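HYPOTHETICAL PROTEIN yjhP (Escherichia coli, PDB 1NKV) is of unknown function but belongs to the AdoMet-dependent methyltransferase family and so probably transfers methyl groups. Local coordinates at residues 34-40 with 58-62; 152-156 with 233-238. All coordinates share one frame; numbering follows the deposited sequence.

Contact 1. Residues 34-40 with 58-62; sequences MKPGTRI and HGITG
Ile60 lies against the turn of residues 35-38 where two loops run side by side into strands 40-43 and 62-65, neighbouring parallel strands of the Rossmann-like methyltransferase sheet. Its CB sits 3.3 Å from Thr38 O. From there the side chain divides: CG2 reaches back to Lys35 O and to CB of Thr38, whereas CG1, set between the backbone N and the carbonyl carbon, itself nears Ile40 CD1. Chi1 and chi2 together (48° and 76°) bring CD1 to Ile40 CD1 at 3.8 Å. With only a CB here, as in an alanine, Ile40 CD1 would probably lose its apolar partner and a gap would be likely to open under the turn.

The turn, type II from Lys35 to Thr38, is closed by Lys35 O, which accepts from both Thr38 N and Thr38 OG1. Across the contact, Gly37 N donates to Gly59 O at 3.1 Å, and Thr61 N returns a bond to Thr38 O (3.3 Å). At the helix 49-57 end, the selenomethionine Met34 bends at chi3 and its CE meets His58 CD2 at 3.8 Å; Trp54 meets the same imidazole. Val106 of strand 104-109 touches Met34, Thr38 and Ile40. Next to the strand starts, the side chains of Arg39 and Thr61 lie side by side, pointing the same way. A water donates to Gly37 O and lies 3.1 Å from Thr61 OG1.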
HETATM    1  N   MSE C  34     -16.988   1.764 -15.863  1.00 37.28           N
HETATM    2  CA  MSE C  34     -17.362   2.042 -17.245  1.00 37.31           C
HETATM    3  C   MSE C  34     -17.926   0.796 -17.935  1.00 36.15           C
HETATM    4  O   MSE C  34     -17.357  -0.288 -17.842  1.00 35.02           O
HETATM    5  CB  MSE C  34     -16.144   2.565 -18.010  1.00 38.29           C
HETATM    6  CG  MSE C  34     -15.398   3.679 -17.288  1.00 39.75           C
HETATM    7 SE   MSE C  34     -13.769   4.220 -18.196  1.00 45.46          SE
HETATM    8  CE  MSE C  34     -12.705   2.607 -17.952  1.00 41.03           C
ATOM      9  N   LYS C  35     -19.057   0.958 -18.611  1.00 36.44           N
ATOM     10  CA  LYS C  35     -19.685  -0.146 -19.324  1.00 36.14           C
ATOM     11  C   LYS C  35     -18.996  -0.300 -20.662  1.00 35.75           C
ATOM     12  O   LYS C  35     -18.593   0.682 -21.279  1.00 35.41           O
ATOM     13  CB  LYS C  35     -21.177   0.114 -19.540  1.00 36.25           C
ATOM     14  CG  LYS C  35     -21.501   1.462 -20.170  1.00 39.06           C
ATOM     15  CD  LYS C  35     -23.000   1.705 -20.226  1.00 41.13           C
ATOM     16  CE  LYS C  35     -23.320   3.058 -20.863  1.00 43.14           C
ATOM     17  NZ  LYS C  35     -24.782   3.286 -21.127  1.00 42.44           N
ATOM     18  N   PRO C  36     -18.851  -1.542 -21.136  1.00 35.72           N
ATOM     19  CA  PRO C  36     -18.191  -1.764 -22.417  1.00 35.74           C
ATOM     20  C   PRO C  36     -18.764  -0.858 -23.493  1.00 36.79           C
ATOM     21  O   PRO C  36     -19.980  -0.712 -23.609  1.00 37.31           O
ATOM     22  CB  PRO C  36     -18.441  -3.244 -22.679  1.00 34.28           C
ATOM     23  CG  PRO C  36     -19.705  -3.516 -21.950  1.00 34.38           C
ATOM     24  CD  PRO C  36     -19.512  -2.770 -20.671  1.00 34.97           C
ATOM     25  N   GLY C  37     -17.876  -0.234 -24.264  1.00 37.73           N
ATOM     26  CA  GLY C  37     -18.309   0.663 -25.321  1.00 36.80           C
ATOM     27  C   GLY C  37     -18.079   2.123 -24.986  1.00 36.15           C
ATOM     28  O   GLY C  37     -18.062   2.967 -25.880  1.00 36.65           O
ATOM     29  N   THR C  38     -17.920   2.423 -23.701  1.00 34.36           N
ATOM     30  CA  THR C  38     -17.673   3.783 -23.256  1.00 34.39           C
ATOM     31  C   THR C  38     -16.520   4.372 -24.054  1.00 34.24           C
ATOM     32  O   THR C  38     -15.404   3.881 -23.965  1.00 34.81           O
ATOM     33  CB  THR C  38     -17.265   3.820 -21.779  1.00 35.13           C
ATOM     34  OG1 THR C  38     -18.281   3.203 -20.989  1.00 36.80           O
ATOM     35  CG2 THR C  38     -17.069   5.259 -21.317  1.00 35.66           C
ATOM     36  N   ARG C  39     -16.780   5.414 -24.835  1.00 33.87           N
ATOM     37  CA  ARG C  39     -15.715   6.026 -25.625  1.00 33.44           C
ATOM     38  C   ARG C  39     -14.842   6.865 -24.691  1.00 30.90           C
ATOM     39  O   ARG C  39     -15.336   7.420 -23.717  1.00 29.75           O
ATOM     40  CB  ARG C  39     -16.312   6.898 -26.735  1.00 36.01           C
ATOM     41  CG  ARG C  39     -17.306   6.155 -27.630  1.00 42.10           C
ATOM     42  CD  ARG C  39     -17.878   7.045 -28.728  1.00 45.51           C
ATOM     43  NE  ARG C  39     -16.808   7.598 -29.552  1.00 51.66           N
ATOM     44  CZ  ARG C  39     -15.934   6.865 -30.240  1.00 54.80           C
ATOM     45  NH1 ARG C  39     -16.008   5.540 -30.211  1.00 57.08           N
ATOM     46  NH2 ARG C  39     -14.969   7.460 -30.936  1.00 56.11           N
ATOM     47  N   ILE C  40     -13.543   6.941 -24.966  1.00 28.91           N
ATOM     48  CA  ILE C  40     -12.655   7.731 -24.124  1.00 25.89           C
ATOM     49  C   ILE C  40     -11.676   8.560 -24.933  1.00 26.32           C
ATOM     50  O   ILE C  40     -11.120   8.084 -25.917  1.00 26.16           O
ATOM     51  CB  ILE C  40     -11.825   6.851 -23.178  1.00 24.41           C
ATOM     52  CG1 ILE C  40     -12.743   6.051 -22.261  1.00 25.51           C
ATOM     53  CG2 ILE C  40     -10.892   7.713 -22.342  1.00 19.43           C
ATOM     54  CD1 ILE C  40     -12.005   5.088 -21.364  1.00 26.52           C
ATOM     55  N   HIS C  58     -11.945  -3.528 -19.350  1.00 28.05           N
ATOM     56  CA  HIS C  58     -13.316  -3.066 -19.306  1.00 27.72           C
ATOM     57  C   HIS C  58     -13.919  -3.019 -20.697  1.00 30.43           C
ATOM     58  O   HIS C  58     -15.043  -2.561 -20.875  1.00 30.15           O
ATOM     59  CB  HIS C  58     -13.345  -1.689 -18.683  1.00 25.82           C
ATOM     60  CG  HIS C  58     -12.655  -1.631 -17.360  1.00 23.87           C
ATOM     61  ND1 HIS C  58     -13.022  -2.426 -16.296  1.00 22.77           N
ATOM     62  CD2 HIS C  58     -11.594  -0.905 -16.940  1.00 22.62           C
ATOM     63  CE1 HIS C  58     -12.214  -2.195 -15.278  1.00 21.50           C
ATOM     64  NE2 HIS C  58     -11.338  -1.276 -15.642  1.00 22.37           N
ATOM     65  N   GLY C  59     -13.156  -3.491 -21.679  1.00 32.34           N
ATOM     66  CA  GLY C  59     -13.613  -3.504 -23.055  1.00 32.34           C
ATOM     67  C   GLY C  59     -14.235  -2.211 -23.530  1.00 32.90           C
ATOM     68  O   GLY C  59     -15.437  -2.153 -23.760  1.00 34.88           O
ATOM     69  N   ILE C  60     -13.436  -1.168 -23.700  1.00 32.77           N
ATOM     70  CA  ILE C  60     -13.998   0.093 -24.154  1.00 32.79           C
ATOM     71  C   ILE C  60     -13.366   0.642 -25.426  1.00 31.71           C
ATOM     72  O   ILE C  60     -12.398   0.091 -25.936  1.00 31.18           O
ATOM     73  CB  ILE C  60     -13.918   1.139 -23.034  1.00 33.46           C
ATOM     74  CG1 ILE C  60     -12.518   1.165 -22.418  1.00 33.38           C
ATOM     75  CG2 ILE C  60     -14.934   0.806 -21.969  1.00 36.14           C
ATOM     76  CD1 ILE C  60     -11.478   1.864 -23.259  1.00 32.63           C
ATOM     77  N   THR C  61     -13.932   1.719 -25.952  1.00 31.32           N
ATOM     78  CA  THR C  61     -13.398   2.327 -27.162  1.00 32.26           C
ATOM     79  C   THR C  61     -12.567   3.537 -26.721  1.00 32.40           C
ATOM     80  O   THR C  61     -12.711   4.018 -25.592  1.00 32.30           O
ATOM     81  CB  THR C  61     -14.544   2.779 -28.118  1.00 32.57           C
ATOM     82  OG1 THR C  61     -15.395   1.665 -28.407  1.00 33.70           O
ATOM     83  CG2 THR C  61     -13.979   3.305 -29.429  1.00 33.51           C
ATOM     84  N   GLY C  62     -11.691   4.030 -27.585  1.00 30.96           N
ATOM     85  CA  GLY C  62     -10.905   5.164 -27.170  1.00 31.30           C
ATOM     86  C   GLY C  62      -9.939   5.650 -28.210  1.00 31.07           C
ATOM     87  O   GLY C  62      -9.711   4.972 -29.207  1.00 30.99           O
TER
HETATM   88  O   HOH W   1     -18.311   2.684 -28.322  1.00 20.09           O

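Contact 2. Residues 152-156 with 233-238; sequences IAQAC and YARECF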
ATOM      1  N   ILE C 152      11.364  24.950   3.494  1.00 61.77           N
ATOM      2  CA  ILE C 152      11.201  23.541   3.154  1.00 60.16           C
ATOM      3  C   ILE C 152      10.680  23.370   1.729  1.00 59.21           C
ATOM      4  O   ILE C 152      11.089  22.456   1.009  1.00 58.30           O
ATOM      5  CB  ILE C 152      10.226  22.865   4.125  1.00 60.53           C
ATOM      6  CG1 ILE C 152      10.724  23.055   5.557  1.00 60.40           C
ATOM      7  CG2 ILE C 152      10.101  21.384   3.798  1.00 60.68           C
ATOM      8  CD1 ILE C 152       9.756  22.576   6.606  1.00 60.19           C
ATOM      9  N   ALA C 153       9.772  24.255   1.327  1.00 57.75           N
ATOM     10  CA  ALA C 153       9.204  24.200  -0.014  1.00 55.64           C
ATOM     11  C   ALA C 153      10.287  24.441  -1.063  1.00 55.26           C
ATOM     12  O   ALA C 153      10.447  23.652  -1.994  1.00 53.76           O
ATOM     13  CB  ALA C 153       8.103  25.230  -0.153  1.00 55.05           C
ATOM     14  N   GLN C 154      11.040  25.525  -0.894  1.00 55.31           N
ATOM     15  CA  GLN C 154      12.111  25.886  -1.825  1.00 55.92           C
ATOM     16  C   GLN C 154      13.147  24.773  -1.943  1.00 56.34           C
ATOM     17  O   GLN C 154      13.822  24.634  -2.968  1.00 55.23           O
ATOM     18  CB  GLN C 154      12.783  27.182  -1.368  1.00 55.82           C
ATOM     19  CG  GLN C 154      11.844  28.379  -1.355  1.00 56.31           C
ATOM     20  CD  GLN C 154      12.420  29.580  -0.623  1.00 56.04           C
ATOM     21  OE1 GLN C 154      11.783  30.635  -0.544  1.00 55.69           O
ATOM     22  NE2 GLN C 154      13.627  29.427  -0.081  1.00 55.28           N
ATOM     23  N   ALA C 155      13.261  23.985  -0.879  1.00 56.80           N
ATOM     24  CA  ALA C 155      14.190  22.868  -0.831  1.00 57.02           C
ATOM     25  C   ALA C 155      13.657  21.742  -1.700  1.00 57.39           C
ATOM     26  O   ALA C 155      14.410  21.099  -2.433  1.00 57.56           O
ATOM     27  CB  ALA C 155      14.349  22.385   0.605  1.00 56.13           C
ATOM     28  N   CYS C 156      12.351  21.506  -1.613  1.00 57.57           N
ATOM     29  CA  CYS C 156      11.707  20.448  -2.393  1.00 57.51           C
ATOM     30  C   CYS C 156      11.849  20.688  -3.887  1.00 57.32           C
ATOM     31  O   CYS C 156      11.703  19.764  -4.689  1.00 56.92           O
ATOM     32  CB  CYS C 156      10.216  20.366  -2.061  1.00 57.04           C
ATOM     33  SG  CYS C 156       9.808  19.778  -0.420  1.00 56.53           S
ATOM     34  N   TYR C 233      12.825  15.985   2.440  1.00 29.51           N
ATOM     35  CA  TYR C 233      11.601  16.804   2.409  1.00 30.04           C
ATOM     36  C   TYR C 233      10.476  16.291   1.537  1.00 25.82           C
ATOM     37  O   TYR C 233       9.391  15.967   2.021  1.00 24.58           O
ATOM     38  CB  TYR C 233      11.901  18.240   1.985  1.00 34.14           C
ATOM     39  CG  TYR C 233      13.236  18.756   2.440  1.00 38.89           C
ATOM     40  CD1 TYR C 233      14.389  18.485   1.699  1.00 40.83           C
ATOM     41  CD2 TYR C 233      13.352  19.521   3.602  1.00 39.46           C
ATOM     42  CE1 TYR C 233      15.628  18.963   2.096  1.00 42.03           C
ATOM     43  CE2 TYR C 233      14.587  20.005   4.015  1.00 41.93           C
ATOM     44  CZ  TYR C 233      15.721  19.723   3.254  1.00 43.06           C
ATOM     45  OH  TYR C 233      16.950  20.200   3.642  1.00 44.90           O
ATOM     46  N   ALA C 234      10.765  16.243   0.249  1.00 21.22           N
ATOM     47  CA  ALA C 234       9.839  15.817  -0.773  1.00 19.88           C
ATOM     48  C   ALA C 234       8.943  14.621  -0.466  1.00 19.42           C
ATOM     49  O   ALA C 234       7.725  14.673  -0.651  1.00 16.95           O
ATOM     50  CB  ALA C 234      10.610  15.550  -2.053  1.00 19.06           C
ATOM     51  N   ARG C 235       9.550  13.536  -0.009  1.00 19.65           N
ATOM     52  CA  ARG C 235       8.801  12.323   0.248  1.00 18.58           C
ATOM     53  C   ARG C 235       7.528  12.543   1.018  1.00 18.97           C
ATOM     54  O   ARG C 235       6.486  12.005   0.669  1.00 17.29           O
ATOM     55  CB  ARG C 235       9.660  11.300   0.986  1.00 17.53           C
ATOM     56  CG  ARG C 235       8.927   9.982   1.222  1.00 16.37           C
ATOM     57  CD  ARG C 235       9.882   8.881   1.597  1.00 14.87           C
ATOM     58  NE  ARG C 235       9.342   7.555   1.306  1.00 13.15           N
ATOM     59  CZ  ARG C 235       8.586   6.856   2.139  1.00 14.41           C
ATOM     60  NH1 ARG C 235       8.270   7.342   3.329  1.00 18.29           N
ATOM     61  NH2 ARG C 235       8.141   5.667   1.789  1.00 14.73           N
ATOM     62  N   GLU C 236       7.603  13.353   2.060  1.00 21.18           N
ATOM     63  CA  GLU C 236       6.436  13.576   2.885  1.00 23.95           C
ATOM     64  C   GLU C 236       5.529  14.703   2.388  1.00 22.88           C
ATOM     65  O   GLU C 236       4.341  14.723   2.677  1.00 22.72           O
ATOM     66  CB  GLU C 236       6.891  13.860   4.313  1.00 24.71           C
ATOM     67  CG  GLU C 236       5.873  13.462   5.343  1.00 27.71           C
ATOM     68  CD  GLU C 236       5.848  11.969   5.583  1.00 31.36           C
ATOM     69  OE1 GLU C 236       4.857  11.484   6.180  1.00 34.69           O
ATOM     70  OE2 GLU C 236       6.815  11.276   5.190  1.00 32.61           O
ATOM     71  N   CYS C 237       6.098  15.619   1.622  1.00 23.96           N
ATOM     72  CA  CYS C 237       5.377  16.775   1.114  1.00 26.50           C
ATOM     73  C   CYS C 237       4.606  16.568  -0.185  1.00 27.01           C
ATOM     74  O   CYS C 237       3.377  16.713  -0.224  1.00 26.52           O
ATOM     75  CB  CYS C 237       6.373  17.910   0.941  1.00 26.69           C
ATOM     76  SG  CYS C 237       7.128  18.332   2.497  1.00 31.00           S
ATOM     77  N   PHE C 238       5.351  16.250  -1.241  1.00 27.09           N
ATOM     78  CA  PHE C 238       4.793  16.021  -2.565  1.00 26.84           C
ATOM     79  C   PHE C 238       3.698  14.970  -2.550  1.00 25.23           C
ATOM     80  O   PHE C 238       3.851  13.915  -1.933  1.00 23.20           O
ATOM     81  CB  PHE C 238       5.891  15.576  -3.537  1.00 28.05           C
ATOM     82  CG  PHE C 238       6.940  16.618  -3.795  1.00 29.96           C
ATOM     83  CD1 PHE C 238       6.766  17.923  -3.357  1.00 29.74           C
ATOM     84  CD2 PHE C 238       8.099  16.292  -4.490  1.00 31.92           C
ATOM     85  CE1 PHE C 238       7.728  18.887  -3.603  1.00 31.57           C
ATOM     86  CE2 PHE C 238       9.072  17.254  -4.743  1.00 33.24           C
ATOM     87  CZ  PHE C 238       8.884  18.550  -4.299  1.00 33.73           C
TER
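Ala155 places its methyl squarely over one face of the Tyr233 ring, CB lying 3.9 Å from the ring centroid and only 7° off the normal, a CH-pi contact. Ile152, one turn earlier on the same helix, brings CG2 to Tyr233 CD2 at 3.8 Å, its side chain slanting across that of the tyrosine. This branch stands anti to the backbone N while CG1 turns beside it, and it also comes near Cys237 SG.

Cys156 is the residue of helix 150-156 most buried by the other segment. Its SG sits 3.5 Å from Tyr233 CB, close also to Ala234 N, and 4.1 Å from Cys237 CB. The same sulfur approaches the Phe238 ring obliquely, 4.6 Å from the centroid and 41° off the normal, a sulfur-aromatic contact. Cys156 O lies at the edge of that ring, near its plane, although the fine spacing of Cys156 and the Phe238 ring is doubtful; Ala234 CA covers one of the ring's faces.

Behind these side chains, helices 150-156 and 216-237 meet near their C-terminal ends, the short segments crossing at -105° with axes 9.7 Å apart. Phe238 is where the long helix gives way to strand 238-245, and its ring is flanked by Trp114, Trp143 and Trp192. Pro147 touches Ile152 from the preceding loop. On the far side of the long helix, salt bridges from Arg235 to Asp193 and from Glu236 to Arg144 tie it to its surroundings, and Arg235 also packs on Leu186 of a second subunit.

No hydrogen bond joins the two segments: methyl groups, thiol sulfur and aromatic rings make the junction, so its hold should rest on shape and dispersion, with Arg235 and Glu236 taking no part in it.

Overall arrangement
Along the chain both segments of contact 1 come before either segment of contact 2, and the two contacts lie on opposite sides of the chain's centre, with centres 38 Å apart and nearest atoms about 25 Å apart. What they share is the mixed seven-stranded sheet. Contact 1 stands at the entry to the parallel strands 40-43 and 62-65, whereas contact 2 involves helix 150-156, which follows strand 134-143. The first thus belongs to the parallel Rossmann-like part of the methyltransferase fold; the second packs helix 150-156 against the C-terminal end of helix 216-237, just where the chain enters antiparallel strand 238-245.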